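Local coordinates for protein glycosyltransferase Gtf1 (Streptococcus pneumoniae, PDB 4PQG) that belongs to the GT-B class of glycosyltransferases, carries an added extended beta-sheet domain, and holds uridine-5'-diphosphate in its pocket, at residues A[14-19]-A[47-52]; A[18-23]-A[60-65]; A[55-60]-A[82-87]. One frame throughout, in Å; residues are numbered along the deposited sequence.

Contact 1. Residues A[14-19]-A[47-52]; sequences INLGIG and FTDMIL
I18 lies over one face of the F47 ring: its CG2 stands 4.1 Å above the ring plane, offset toward the rim, and its CB comes within 3.9 Å of F47 CE1. At the ring edge, near the plane, sit the carbonyl oxygens of L16 and G17, the latter 3.5 Å from F47 CD1; an aromatic C-H edge, slightly positive, suits such oxygens. The N15 amide is turned 38° from the ring, and N15 CB approaches it obliquely.

N15 and F47 form a parallel bridge where two neighbouring strands end. From there T48 N donates to N15 O at 3.2 Å, and D49 N to L16 O at 2.9 Å in a fairly straight bond (160°), its donor tilted 25° from the carbonyl plane; a weak bond from T48 N also reaches L16 O. D49 OD1 lies 3.5 Å from L16 CB, and the methyl L16 CD2 touches T48 OG1. G17, which has no side chain, passes its CA 3.7 Å from D49 OD2. N15 ND2 bonds to E26 and Q29, and N15 OD1 weakly to R228.

Chemically, L16 O takes the N-H of D49 and, weakly, that of T48 where the regular ladder stops, so the departing loops stay joined by their backbones, while aromatic and aliphatic carbon fills the side toward helix 56-63.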
# COMPACT_ATOMS: atom_id res chain seq x y z
N ILE A 14 -9.38 -8.27 -0.85
CA ILE A 14 -9.66 -7.33 -1.95
C ILE A 14 -9.12 -5.92 -1.66
O ILE A 14 -9.43 -5.31 -0.63
CB ILE A 14 -11.17 -7.28 -2.28
CG1 ILE A 14 -11.62 -8.65 -2.84
CG2 ILE A 14 -11.47 -6.21 -3.30
CD1 ILE A 14 -13.11 -8.86 -2.90
N ASN A 15 -8.29 -5.43 -2.57
CA ASN A 15 -7.71 -4.09 -2.48
C ASN A 15 -7.83 -3.46 -3.88
O ASN A 15 -8.04 -4.17 -4.86
CB ASN A 15 -6.25 -4.19 -2.03
CG ASN A 15 -5.66 -2.85 -1.56
OD1 ASN A 15 -6.31 -1.81 -1.58
ND2 ASN A 15 -4.41 -2.89 -1.14
N LEU A 16 -7.69 -2.15 -3.97
CA LEU A 16 -7.67 -1.51 -5.28
C LEU A 16 -6.35 -1.75 -6.01
O LEU A 16 -6.34 -2.33 -7.09
CB LEU A 16 -8.00 -0.01 -5.18
CG LEU A 16 -9.33 0.27 -4.46
CD1 LEU A 16 -9.60 1.76 -4.39
CD2 LEU A 16 -10.47 -0.48 -5.13
N GLY A 17 -5.24 -1.34 -5.42
CA GLY A 17 -3.99 -1.31 -6.16
C GLY A 17 -2.76 -1.49 -5.30
O GLY A 17 -2.85 -1.80 -4.11
N ILE A 18 -1.62 -1.30 -5.94
CA ILE A 18 -0.31 -1.54 -5.34
C ILE A 18 0.72 -0.84 -6.21
O ILE A 18 0.55 -0.75 -7.43
CB ILE A 18 0.01 -3.06 -5.23
CG1 ILE A 18 1.36 -3.29 -4.51
CG2 ILE A 18 -0.01 -3.73 -6.59
CD1 ILE A 18 1.50 -4.66 -3.88
N GLY A 19 1.76 -0.31 -5.57
CA GLY A 19 2.83 0.39 -6.27
C GLY A 19 4.20 0.06 -5.69
O GLY A 19 4.31 -0.78 -4.78
N PHE A 47 -6.34 -7.51 -6.66
CA PHE A 47 -6.27 -6.08 -6.97
C PHE A 47 -7.16 -5.76 -8.18
O PHE A 47 -7.09 -6.45 -9.20
CB PHE A 47 -4.83 -5.69 -7.23
CG PHE A 47 -3.91 -6.01 -6.08
CD1 PHE A 47 -3.69 -5.07 -5.07
CD2 PHE A 47 -3.32 -7.27 -5.98
CE1 PHE A 47 -2.87 -5.38 -4.00
CE2 PHE A 47 -2.50 -7.58 -4.90
CZ PHE A 47 -2.26 -6.63 -3.92
N THR A 48 -7.99 -4.73 -8.04
CA THR A 48 -9.01 -4.41 -9.06
C THR A 48 -8.66 -3.27 -10.01
O THR A 48 -9.33 -3.09 -11.05
CB THR A 48 -10.40 -4.13 -8.43
OG1 THR A 48 -10.28 -3.05 -7.50
CG2 THR A 48 -10.94 -5.37 -7.71
N ASP A 49 -7.63 -2.49 -9.65
CA ASP A 49 -7.16 -1.39 -10.50
C ASP A 49 -6.50 -1.90 -11.77
O ASP A 49 -5.87 -2.95 -11.78
CB ASP A 49 -6.14 -0.51 -9.78
CG ASP A 49 -6.77 0.45 -8.78
OD1 ASP A 49 -8.02 0.50 -8.63
OD2 ASP A 49 -5.99 1.16 -8.14
N MET A 50 -6.63 -1.12 -12.83
CA MET A 50 -5.85 -1.34 -14.04
C MET A 50 -4.39 -0.91 -13.77
O MET A 50 -4.12 0.26 -13.48
CB MET A 50 -6.48 -0.57 -15.21
CG MET A 50 -5.67 -0.60 -16.51
SD MET A 50 -5.63 -2.28 -17.18
CE MET A 50 -7.35 -2.52 -17.64
N ILE A 51 -3.47 -1.86 -13.81
CA ILE A 51 -2.04 -1.63 -13.55
C ILE A 51 -1.27 -2.09 -14.78
O ILE A 51 -1.17 -3.31 -15.02
CB ILE A 51 -1.53 -2.48 -12.34
CG1 ILE A 51 -2.41 -2.32 -11.10
CG2 ILE A 51 -0.05 -2.21 -12.05
CD1 ILE A 51 -2.42 -0.94 -10.48
N LEU A 52 -0.70 -1.14 -15.53
CA LEU A 52 -0.01 -1.43 -16.77
C LEU A 52 1.38 -0.78 -16.82
O LEU A 52 2.26 -1.24 -17.55
CB LEU A 52 -0.85 -0.97 -17.98
CG LEU A 52 -2.09 -1.84 -18.28
CD1 LEU A 52 -2.92 -1.27 -19.41
CD2 LEU A 52 -1.71 -3.30 -18.58

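Contact 2. Residues A[18-23]-A[60-65]; sequences IGWASS and TANIGF. With UDP (uridine-5'-diphosphate), chain C.
I18 and I63 supply the apolar part of this contact, meeting tip to tip with I18 CD1 3.8 Å from I63 CG2. The same methyl reaches the edge of the F65 ring, near its plane, at 4.2 Å from CE2, and rests beside T60. CG1 of I18, anti to the backbone N (chi1 -177°), starts the chain toward the helix, and its end methyl CD1 meets the three residues.

A second kind of touch joins indole and amide. W20 and N62 cross at about a right angle, their planes 62° apart, and N62 CG lies 3.7 Å from W20 CZ3, with N62 OD1 at the indole edge. W20 NE1 bonds to D54.

Water carries the polar link. N62 ND2 donates to water 1 at 2.8 Å and to water 2 at 2.9 Å; an amide NH2 has two protons for this. Water 1 lies 2.8 Å from G19 O, and water 2 donates to W20 O at a longer 3.3 Å. Within the loop, G19 N donates to S22 OG at 3.0 Å.

The 18-23 loop thus runs from strand 10-15 across the C-terminal end of helix 56-63, closed by a Schellman motif at G64, to S23, the N-cap of helix 24-38 and part of the uridine-5'-diphosphate pocket.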
# COMPACT_ATOMS: atom_id res chain seq x y z
N ILE A 18 -1.62 -1.30 -5.94
CA ILE A 18 -0.31 -1.54 -5.34
C ILE A 18 0.72 -0.84 -6.21
O ILE A 18 0.55 -0.75 -7.43
CB ILE A 18 0.01 -3.06 -5.23
CG1 ILE A 18 1.36 -3.29 -4.51
CG2 ILE A 18 -0.01 -3.73 -6.59
CD1 ILE A 18 1.50 -4.66 -3.88
N GLY A 19 1.76 -0.31 -5.57
CA GLY A 19 2.83 0.39 -6.27
C GLY A 19 4.20 0.06 -5.69
O GLY A 19 4.31 -0.78 -4.78
N TRP A 20 5.24 0.68 -6.24
CA TRP A 20 6.58 0.50 -5.72
C TRP A 20 6.72 1.03 -4.31
O TRP A 20 7.49 0.49 -3.52
CB TRP A 20 7.62 1.14 -6.63
CG TRP A 20 7.88 0.34 -7.88
CD1 TRP A 20 7.48 0.64 -9.18
CD2 TRP A 20 8.58 -0.94 -7.98
NE1 TRP A 20 7.89 -0.34 -10.05
CE2 TRP A 20 8.56 -1.31 -9.39
CE3 TRP A 20 9.21 -1.78 -7.07
CZ2 TRP A 20 9.15 -2.48 -9.86
CZ3 TRP A 20 9.81 -2.95 -7.55
CH2 TRP A 20 9.77 -3.29 -8.90
N ALA A 21 5.98 2.09 -3.99
CA ALA A 21 6.05 2.72 -2.68
C ALA A 21 4.66 2.79 -2.08
O ALA A 21 4.04 3.85 -2.03
CB ALA A 21 6.66 4.13 -2.82
N SER A 22 4.15 1.65 -1.61
CA SER A 22 2.74 1.54 -1.23
C SER A 22 2.51 2.03 0.20
O SER A 22 3.46 2.21 0.96
CB SER A 22 2.22 0.10 -1.41
OG SER A 22 2.56 -0.45 -2.68
N SER A 23 1.24 2.24 0.53
CA SER A 23 0.80 2.63 1.86
C SER A 23 0.77 1.43 2.81
O SER A 23 0.93 0.28 2.39
CB SER A 23 -0.59 3.24 1.79
OG SER A 23 -1.59 2.21 1.73
N THR A 60 4.02 -7.02 -6.54
CA THR A 60 3.59 -7.93 -5.48
C THR A 60 4.79 -8.68 -4.90
O THR A 60 4.89 -8.85 -3.68
CB THR A 60 2.50 -8.91 -5.98
OG1 THR A 60 2.98 -9.64 -7.12
CG2 THR A 60 1.25 -8.15 -6.37
N ALA A 61 5.72 -9.11 -5.77
CA ALA A 61 6.92 -9.82 -5.30
C ALA A 61 7.74 -8.88 -4.42
O ALA A 61 8.25 -9.29 -3.37
CB ALA A 61 7.76 -10.32 -6.47
N ASN A 62 7.83 -7.62 -4.84
CA ASN A 62 8.55 -6.60 -4.10
C ASN A 62 8.12 -6.48 -2.64
O ASN A 62 8.95 -6.32 -1.75
CB ASN A 62 8.42 -5.23 -4.80
CG ASN A 62 9.22 -4.14 -4.10
OD1 ASN A 62 10.45 -4.23 -3.96
ND2 ASN A 62 8.54 -3.07 -3.69
N ILE A 63 6.81 -6.58 -2.40
CA ILE A 63 6.23 -6.40 -1.08
C ILE A 63 6.16 -7.74 -0.34
O ILE A 63 5.84 -7.81 0.85
CB ILE A 63 4.84 -5.70 -1.22
CG1 ILE A 63 4.48 -4.88 0.00
CG2 ILE A 63 3.74 -6.69 -1.54
CD1 ILE A 63 3.18 -4.13 -0.21
N GLY A 64 6.47 -8.81 -1.06
CA GLY A 64 6.61 -10.11 -0.46
C GLY A 64 5.48 -11.10 -0.64
O GLY A 64 5.52 -12.17 -0.03
N PHE A 65 4.47 -10.80 -1.47
CA PHE A 65 3.45 -11.82 -1.79
C PHE A 65 4.09 -12.93 -2.64
O PHE A 65 4.97 -12.65 -3.46
CB PHE A 65 2.28 -11.23 -2.60
CG PHE A 65 1.41 -10.28 -1.84
CD1 PHE A 65 0.56 -10.72 -0.82
CD2 PHE A 65 1.39 -8.94 -2.18
CE1 PHE A 65 -0.26 -9.83 -0.15
CE2 PHE A 65 0.57 -8.04 -1.50
CZ PHE A 65 -0.26 -8.49 -0.49
N1 UDP C . 7.53 1.60 4.27
C2 UDP C . 8.60 1.03 3.56
N3 UDP C . 9.61 1.80 3.18
C4 UDP C . 9.66 3.11 3.45
C5 UDP C . 8.61 3.72 4.14
C6 UDP C . 7.54 2.92 4.55
O2 UDP C . 8.62 -0.20 3.28
O4 UDP C . 10.65 3.77 3.06
C1' UDP C . 6.44 0.71 4.71
C2' UDP C . 6.57 0.48 6.21
O2' UDP C . 7.47 -0.59 6.56
C3' UDP C . 5.15 0.20 6.68
C4' UDP C . 4.28 0.89 5.63
O4' UDP C . 5.15 1.30 4.56
O3' UDP C . 4.89 -1.21 6.66
C5' UDP C . 3.58 2.13 6.17
O5' UDP C . 2.55 1.72 7.06
PA UDP C . 2.00 2.68 8.22
O1A UDP C . 0.91 1.97 8.97
O2A UDP C . 3.21 3.16 8.99
O3A UDP C . 1.53 4.05 7.51
PB UDP C . 0.37 4.34 6.42
O1B UDP C . -0.28 5.61 6.91
O2B UDP C . 1.11 4.46 5.10
O3B UDP C . -0.59 3.16 6.51
O HOH W 1 5.79 -3.12 -4.34
O HOH W 2 10.01 -1.09 -2.17

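Contact 3. Residues A[55-60]-A[82-87]; sequences NIQHLT and IAPTSV
N55 and T85 slide past each other in opposite directions, and the N55 amide grips the 82-87 segment on the way. Its ND2 donates to A83 O at 2.8 Å, in the carbonyl plane, and to T85 OG1 at 3.1 Å, near the plane of its own amide. The other end of that amide works as an N-cap: OD1 accepts from Q57 N at 3.0 Å, the donor standing above the carbonyl plane, and also takes a proton from a water. Asparagine suits this position because one flat group both caps the helix and donates across the contact.

H58 crosses T85 at about a right angle. Its NE2 accepts from T85 N at 3.0 Å in a nearly straight bond (176°), the N-H tilted 19° from the ring plane; NE2 thus acts as the acceptor, consistent with the proton, if single, being on ND1. N55 CB lies over the centre of one ring face, 3.5 Å above the plane, and Q57 OE1 sits at the edge.

Q57 crosses P84 obliquely, its chain bent at chi2 (-80°). OE1 comes within 3.3 Å of P84 CA, while Q57 CD lies 3.6 Å from P84 CG; NE2 is held by D67. I56 CG2 and I82 CD1 add a methyl contact at 4.0 Å.

The contact fastens the first turn of helix 56-63 to the loop leading from helix 73-76 to helix 89-93. I56 and I82 both rest on W72 of strand 70-72, and T85 OG1 bonds onward to F150 O at the end of strand 143-150 in the large antiparallel sheet.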
# COMPACT_ATOMS: atom_id res chain seq x y z
N ASN A 55 4.59 -4.38 -14.58
CA ASN A 55 4.08 -5.74 -14.43
C ASN A 55 3.64 -5.91 -12.96
O ASN A 55 4.45 -5.76 -12.06
CB ASN A 55 5.18 -6.75 -14.78
CG ASN A 55 4.72 -8.20 -14.66
OD1 ASN A 55 3.70 -8.50 -14.03
ND2 ASN A 55 5.48 -9.11 -15.28
N ILE A 56 2.36 -6.22 -12.72
CA ILE A 56 1.87 -6.32 -11.34
C ILE A 56 2.68 -7.31 -10.48
O ILE A 56 2.85 -7.11 -9.28
CB ILE A 56 0.33 -6.57 -11.27
CG1 ILE A 56 -0.20 -6.21 -9.86
CG2 ILE A 56 -0.03 -8.00 -11.69
CD1 ILE A 56 -1.70 -6.36 -9.68
N GLN A 57 3.22 -8.36 -11.11
CA GLN A 57 4.01 -9.34 -10.40
C GLN A 57 5.27 -8.70 -9.79
O GLN A 57 5.70 -9.07 -8.70
CB GLN A 57 4.40 -10.50 -11.33
CG GLN A 57 5.06 -11.67 -10.60
CD GLN A 57 6.53 -11.43 -10.31
OE1 GLN A 57 7.16 -10.58 -10.94
NE2 GLN A 57 7.09 -12.18 -9.36
N HIS A 58 5.86 -7.75 -10.50
CA HIS A 58 7.04 -7.07 -9.96
C HIS A 58 6.71 -6.37 -8.68
O HIS A 58 7.50 -6.37 -7.74
CB HIS A 58 7.60 -6.09 -10.98
CG HIS A 58 8.04 -6.74 -12.26
ND1 HIS A 58 8.32 -6.02 -13.36
CD2 HIS A 58 8.23 -8.08 -12.60
CE1 HIS A 58 8.69 -6.86 -14.35
NE2 HIS A 58 8.63 -8.11 -13.89
N LEU A 59 5.52 -5.78 -8.62
CA LEU A 59 5.07 -5.02 -7.45
C LEU A 59 4.73 -5.93 -6.26
O LEU A 59 5.10 -5.63 -5.10
CB LEU A 59 3.87 -4.13 -7.82
CG LEU A 59 4.13 -3.10 -8.93
CD1 LEU A 59 2.86 -2.40 -9.40
CD2 LEU A 59 5.18 -2.07 -8.53
N THR A 60 4.02 -7.02 -6.54
CA THR A 60 3.59 -7.93 -5.48
C THR A 60 4.79 -8.68 -4.90
O THR A 60 4.89 -8.85 -3.68
CB THR A 60 2.50 -8.91 -5.98
OG1 THR A 60 2.98 -9.64 -7.12
CG2 THR A 60 1.25 -8.15 -6.37
N ILE A 82 0.19 -15.00 -13.34
CA ILE A 82 0.98 -13.95 -12.70
C ILE A 82 2.44 -14.39 -12.70
O ILE A 82 2.77 -15.43 -12.13
CB ILE A 82 0.51 -13.69 -11.24
CG1 ILE A 82 -0.96 -13.21 -11.22
CG2 ILE A 82 1.42 -12.70 -10.53
CD1 ILE A 82 -1.18 -11.86 -11.90
N ALA A 83 3.31 -13.60 -13.33
CA ALA A 83 4.71 -13.98 -13.55
C ALA A 83 5.60 -12.76 -13.81
O ALA A 83 5.12 -11.74 -14.25
CB ALA A 83 4.81 -14.95 -14.73
N PRO A 84 6.91 -12.87 -13.53
CA PRO A 84 7.85 -11.81 -13.89
C PRO A 84 7.96 -11.61 -15.40
O PRO A 84 7.67 -12.54 -16.16
CB PRO A 84 9.20 -12.33 -13.35
CG PRO A 84 8.86 -13.37 -12.34
CD PRO A 84 7.55 -13.96 -12.77
N THR A 85 8.37 -10.42 -15.82
CA THR A 85 8.66 -10.15 -17.23
C THR A 85 9.93 -10.91 -17.63
O THR A 85 10.96 -10.78 -16.97
CB THR A 85 8.83 -8.64 -17.53
OG1 THR A 85 7.59 -7.96 -17.30
CG2 THR A 85 9.26 -8.42 -18.99
N SER A 86 9.83 -11.71 -18.68
CA SER A 86 11.00 -12.42 -19.21
C SER A 86 11.13 -12.28 -20.73
O SER A 86 12.08 -12.78 -21.32
CB SER A 86 10.97 -13.89 -18.80
OG SER A 86 9.76 -14.50 -19.20
N VAL A 87 10.18 -11.57 -21.34
CA VAL A 87 10.24 -11.25 -22.76
C VAL A 87 11.42 -10.31 -23.07
O VAL A 87 11.63 -9.32 -22.38
CB VAL A 87 8.90 -10.64 -23.22
CG1 VAL A 87 9.01 -10.05 -24.61
CG2 VAL A 87 7.80 -11.69 -23.16
O HOH W 3 1.92 -10.65 -14.31

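Helix 56-63 ties the three contacts together: its start serves contact 3, its end serves contact 2, and in between L59 packs on I18 and I51, and I56 on F47, of contact 1. Contacts 1 and 2 share I18 and G19, with centres about 11 Å apart, and F47 CZ of contact 1 meets F65 CE2 of contact 2 at 4.0 Å. L59 reaches the others from contact 3, its CD1 lying 3.5 Å from I18 O. The centres of contacts 2 and 3 are about 12 Å apart. Contact 2 borders the pocket, where S23 CA is 3.7 Å from UDP O2B; in contact 1 the N15 side chain remains about 10 Å from this ligand.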